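Local coordinates for GCN5-related N-acetyltransferase (Kribbella flavida, PDB 4H89) that probably transfers an acetyl or other acyl group from an acyl-coenzyme A to an acceptor, as a GNAT-family enzyme, at the interface of chains A and B. Numbering follows the deposited sequence. Chains: chain A/B, GCN5-related N-acetyltransferase.

Contact 1: the interface of chains A and B. Residues chain A 151-153, 168; chain B 126, 149, 168, 170.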
loop_
_atom_site.group_PDB
_atom_site.type_symbol
_atom_site.label_atom_id
_atom_site.label_comp_id
_atom_site.label_asym_id
_atom_site.label_seq_id
_atom_site.Cartn_x
_atom_site.Cartn_y
_atom_site.Cartn_z
ATOM N N THR A 151 -9.768 -8.796 6.846
ATOM C CA THR A 151 -8.594 -9.635 6.663
ATOM C C THR A 151 -8.595 -10.194 5.254
ATOM O O THR A 151 -9.590 -10.773 4.802
ATOM C CB THR A 151 -8.604 -10.787 7.677
ATOM O OG1 THR A 151 -8.757 -10.258 9.001
ATOM C CG2 THR A 151 -7.294 -11.596 7.560
ATOM N N VAL A 152 -7.508 -9.959 4.537
ATOM C CA VAL A 152 -7.337 -10.525 3.216
ATOM C C VAL A 152 -6.821 -11.958 3.404
ATOM O O VAL A 152 -5.738 -12.148 3.962
ATOM C CB VAL A 152 -6.369 -9.705 2.347
ATOM C CG1 VAL A 152 -6.292 -10.312 0.958
ATOM C CG2 VAL A 152 -6.761 -8.208 2.283
ATOM N N PRO A 153 -7.599 -12.946 2.961
ATOM C CA PRO A 153 -7.206 -14.319 3.279
ATOM C C PRO A 153 -5.980 -14.751 2.488
ATOM O O PRO A 153 -5.810 -14.361 1.332
ATOM C CB PRO A 153 -8.415 -15.132 2.850
ATOM C CG PRO A 153 -9.036 -14.324 1.768
ATOM C CD PRO A 153 -8.832 -12.894 2.176
ATOM N N VAL A 168 -6.135 -5.635 7.816
ATOM C CA VAL A 168 -6.048 -4.190 7.723
ATOM C C VAL A 168 -6.563 -3.677 9.059
ATOM O O VAL A 168 -7.630 -4.088 9.479
ATOM C CB VAL A 168 -6.946 -3.674 6.578
ATOM C CG1 VAL A 168 -6.896 -2.138 6.527
ATOM C CG2 VAL A 168 -6.475 -4.310 5.266
ATOM N N GLN B 126 -5.812 -8.265 -5.240
ATOM C CA GLN B 126 -6.271 -7.353 -4.204
ATOM C C GLN B 126 -6.214 -5.930 -4.744
ATOM O O GLN B 126 -5.214 -5.540 -5.358
ATOM C CB GLN B 126 -5.341 -7.483 -2.990
ATOM C CG GLN B 126 -5.628 -6.569 -1.834
ATOM C CD GLN B 126 -4.789 -6.871 -0.644
ATOM O OE1 GLN B 126 -4.356 -8.032 -0.420
ATOM N NE2 GLN B 126 -4.571 -5.863 0.171
ATOM N N ILE B 149 -13.588 -6.776 1.290
ATOM C CA ILE B 149 -13.018 -7.428 2.494
ATOM C C ILE B 149 -13.338 -6.592 3.729
ATOM O O ILE B 149 -13.521 -7.089 4.817
ATOM C CB ILE B 149 -11.419 -7.537 2.302
ATOM C CG1 ILE B 149 -11.078 -8.512 1.198
ATOM C CG2 ILE B 149 -10.656 -7.800 3.581
ATOM C CD1 ILE B 149 -11.626 -9.885 1.475
ATOM N N VAL B 168 -11.182 -2.217 0.729
ATOM C CA VAL B 168 -10.181 -3.169 0.285
ATOM C C VAL B 168 -10.965 -4.272 -0.410
ATOM O O VAL B 168 -11.914 -4.775 0.166
ATOM C CB VAL B 168 -9.419 -3.747 1.497
ATOM C CG1 VAL B 168 -8.404 -4.800 1.023
ATOM C CG2 VAL B 168 -8.745 -2.592 2.245
ATOM N N HIS B 170 -10.980 -7.907 -2.996
ATOM C CA HIS B 170 -10.196 -9.114 -3.211
ATOM C C HIS B 170 -10.949 -10.102 -4.060
ATOM O O HIS B 170 -12.175 -10.192 -4.006
ATOM C CB HIS B 170 -9.910 -9.728 -1.853
ATOM C CG HIS B 170 -9.225 -11.063 -1.890
ATOM N ND1 HIS B 170 -9.934 -12.235 -1.853
ATOM C CD2 HIS B 170 -7.912 -11.418 -1.935
ATOM C CE1 HIS B 170 -9.100 -13.250 -1.859
ATOM N NE2 HIS B 170 -7.874 -12.780 -1.880
HETATM O O HOH W 1 -12.563 -9.442 6.233
HETATM O O HOH W 2 -5.966 -14.798 -1.253
#

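Contact 2: the interface of chains A and B. Residues chain A 154-157, 163; chain B 85, 88.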
loop_
_atom_site.group_PDB
_atom_site.type_symbol
_atom_site.label_atom_id
_atom_site.label_comp_id
_atom_site.label_asym_id
_atom_site.label_seq_id
_atom_site.Cartn_x
_atom_site.Cartn_y
_atom_site.Cartn_z
ATOM N N GLU A 154 -5.170 -15.636 3.095
ATOM C CA GLU A 154 -4.069 -16.304 2.403
ATOM C C GLU A 154 -3.168 -15.336 1.640
ATOM O O GLU A 154 -2.572 -15.693 0.635
ATOM C CB GLU A 154 -4.626 -17.418 1.495
ATOM C CG GLU A 154 -5.212 -18.586 2.265
ATOM C CD GLU A 154 -5.487 -19.788 1.413
ATOM O OE1 GLU A 154 -5.416 -20.889 1.957
ATOM O OE2 GLU A 154 -5.878 -19.657 0.282
ATOM N N ALA A 155 -2.968 -14.168 2.201
ATOM C CA ALA A 155 -2.208 -13.124 1.512
ATOM C C ALA A 155 -0.720 -13.089 1.855
ATOM O O ALA A 155 0.035 -12.283 1.324
ATOM C CB ALA A 155 -2.830 -11.759 1.738
ATOM N N PHE A 156 -0.284 -13.974 2.757
ATOM C CA PHE A 156 1.107 -13.949 3.213
ATOM C C PHE A 156 1.551 -15.378 3.422
ATOM O O PHE A 156 0.873 -16.130 4.111
ATOM C CB PHE A 156 1.186 -13.177 4.554
ATOM C CG PHE A 156 2.590 -12.983 5.092
ATOM C CD1 PHE A 156 3.175 -13.949 5.901
ATOM C CD2 PHE A 156 3.315 -11.845 4.816
ATOM C CE1 PHE A 156 4.442 -13.736 6.402
ATOM C CE2 PHE A 156 4.566 -11.629 5.329
ATOM C CZ PHE A 156 5.133 -12.576 6.120
ATOM N N HIS A 157 2.669 -15.790 2.816
ATOM C CA HIS A 157 3.216 -17.154 3.026
ATOM C C HIS A 157 4.141 -17.166 4.239
ATOM O O HIS A 157 5.199 -16.564 4.244
ATOM C CB HIS A 157 3.956 -17.665 1.795
ATOM C CG HIS A 157 4.308 -19.106 1.950
ATOM N ND1 HIS A 157 5.517 -19.538 2.424
ATOM C CD2 HIS A 157 3.548 -20.206 1.805
ATOM C CE1 HIS A 157 5.488 -20.851 2.580
ATOM N NE2 HIS A 157 4.311 -21.290 2.184
ATOM N N TYR A 163 -0.009 -20.316 3.983
ATOM C CA TYR A 163 -0.667 -19.086 3.556
ATOM C C TYR A 163 -1.660 -18.633 4.629
ATOM O O TYR A 163 -2.552 -19.386 5.002
ATOM C CB TYR A 163 -1.383 -19.228 2.218
ATOM C CG TYR A 163 -0.452 -19.468 1.052
ATOM C CD1 TYR A 163 0.283 -18.430 0.494
ATOM C CD2 TYR A 163 -0.277 -20.733 0.511
ATOM C CE1 TYR A 163 1.135 -18.648 -0.573
ATOM C CE2 TYR A 163 0.569 -20.950 -0.559
ATOM C CZ TYR A 163 1.274 -19.931 -1.095
ATOM O OH TYR A 163 2.138 -20.102 -2.139
ATOM N N PRO B 85 7.124 -12.655 0.539
ATOM C CA PRO B 85 6.089 -13.597 0.933
ATOM C C PRO B 85 4.670 -13.126 0.685
ATOM O O PRO B 85 3.743 -13.865 0.951
ATOM C CB PRO B 85 6.361 -13.796 2.423
ATOM C CG PRO B 85 6.950 -12.505 2.864
ATOM C CD PRO B 85 7.797 -12.072 1.701
ATOM N N HIS B 88 2.415 -13.534 -4.197
ATOM C CA HIS B 88 1.432 -14.371 -4.847
ATOM C C HIS B 88 0.052 -13.712 -4.987
ATOM O O HIS B 88 -0.849 -14.290 -5.588
ATOM C CB HIS B 88 1.281 -15.696 -4.079
ATOM C CG HIS B 88 0.888 -15.505 -2.670
ATOM N ND1 HIS B 88 1.767 -15.039 -1.720
ATOM C CD2 HIS B 88 -0.313 -15.605 -2.074
ATOM C CE1 HIS B 88 1.132 -14.897 -0.574
ATOM N NE2 HIS B 88 -0.139 -15.237 -0.770
#

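Contact 1: the interface of chains A and B
The imidazole of B:His170 meets chain A with one face, over whose centre A:Pro153 CD sits 4.0 Å above the ring plane; the neighbouring A:Pro153 CG leans toward the CE1 corner. At the ring's edge and in its plane lies water 2, which B:His170 NE2 reaches at 2.8 Å and which also bonds to the carbonyl O of A:Pro153, so that one proline both covers the ring and helps fix its rotation. The CD2 corner of B:His170 touches A:Val152 CG1 at 3.5 Å. That methyl stands anti to its own backbone nitrogen (chi1 -177°), which leaves A:Val152 CG2, beside the nitrogen, to turn toward B:Val168 CG1 at 4.0 Å. The extended side chain of B:Gln126 crosses A:Val152 at a slant and lays its terminal amide against both methyls, with B:Gln126 CD 3.8 Å from A:Val152 CG2. On the other flank, B:Ile149 sets CG2 against the backbone of A:Thr151, 3.4 Å from its carbonyl O, while its CD1 reaches toward A:Pro153 CD at the rim of the pyrrolidine. Water 1 joins A:Thr151 N to the carbonyl O of B:Ile149, the N-H aimed nearly straight at it (166°). Near the two-fold axis A:Val168 and B:Val168 pass each other in opposite directions. This mainly apolar, water-bridged packing of strands 147-152 and 164-172 helps hold the two copies together in the deposited dimer, which may be the biological one.

Contact 2: the interface of chains A and B
B:His88 gives its NE2-H to the carbonyl O of A:Glu154 at 2.8 Å, a bond bent to 154° at the hydrogen. The acceptor carbonyl lies almost in the plane of the imidazole, while the donor is tilted from the carbonyl plane. Across one face of the same ring comes the rim of A:Tyr163, with A:Tyr163 CE1 3.5 Å above the plane and over its centre; the two rings meet edge to face with their planes 61° apart. B:His88 CE1 also abuts the backbone of A:Ala155, 3.4 Å from its carbonyl O. Were B:His88 replaced by an alanine, the A:Glu154 carbonyl would probably lose this donor and the A:Tyr163 rim the face it packs on. A second bond ties the same chain A segment to chain B: A:His157 N donates to the carbonyl O of B:Pro85 at 2.9 Å. Beside it the pyrrolidine of B:Pro85 runs alongside the A:Phe156 ring, with B:Pro85 CG 3.5 Å from A:Phe156 CE2 and CB above one face toward the rim. Further out, A:His157 supports the tyrosine from within chain A, its CD2 lying 3.6 Å above the centre of the phenol ring. With CG anti to the backbone nitrogen (chi1 -171°), the A:His157 imidazole swings back over that ring; the same residue thereby adds a brace to its backbone bond. Together the two hydrogen bonds and the aromatic packing dock segment 154-157 of chain A against the 3-10 helix 84-86 and the following loop of chain B, probably helping to set how the two copies sit in the deposited pair.

Contact 1 and contact 2 lie about 12 Å apart, measured between the centres of their C-alpha atoms, and share no residue. On chain A they are continuous in sequence: A:Pro153 ends contact 1 and A:Glu154 begins contact 2, while A:Tyr163 directly precedes strand 164-172, which carries A:Val168. Chain B supplies separate elements, with strands 124-127, 147-152 and 164-172 in contact 1 and the region of 84-88 in contact 2. One stretch of chain A thus spans two surfaces of its partner, and two-fold symmetry repeats the arrangement with the chains exchanged, consistent with a dimer built by reciprocal docking.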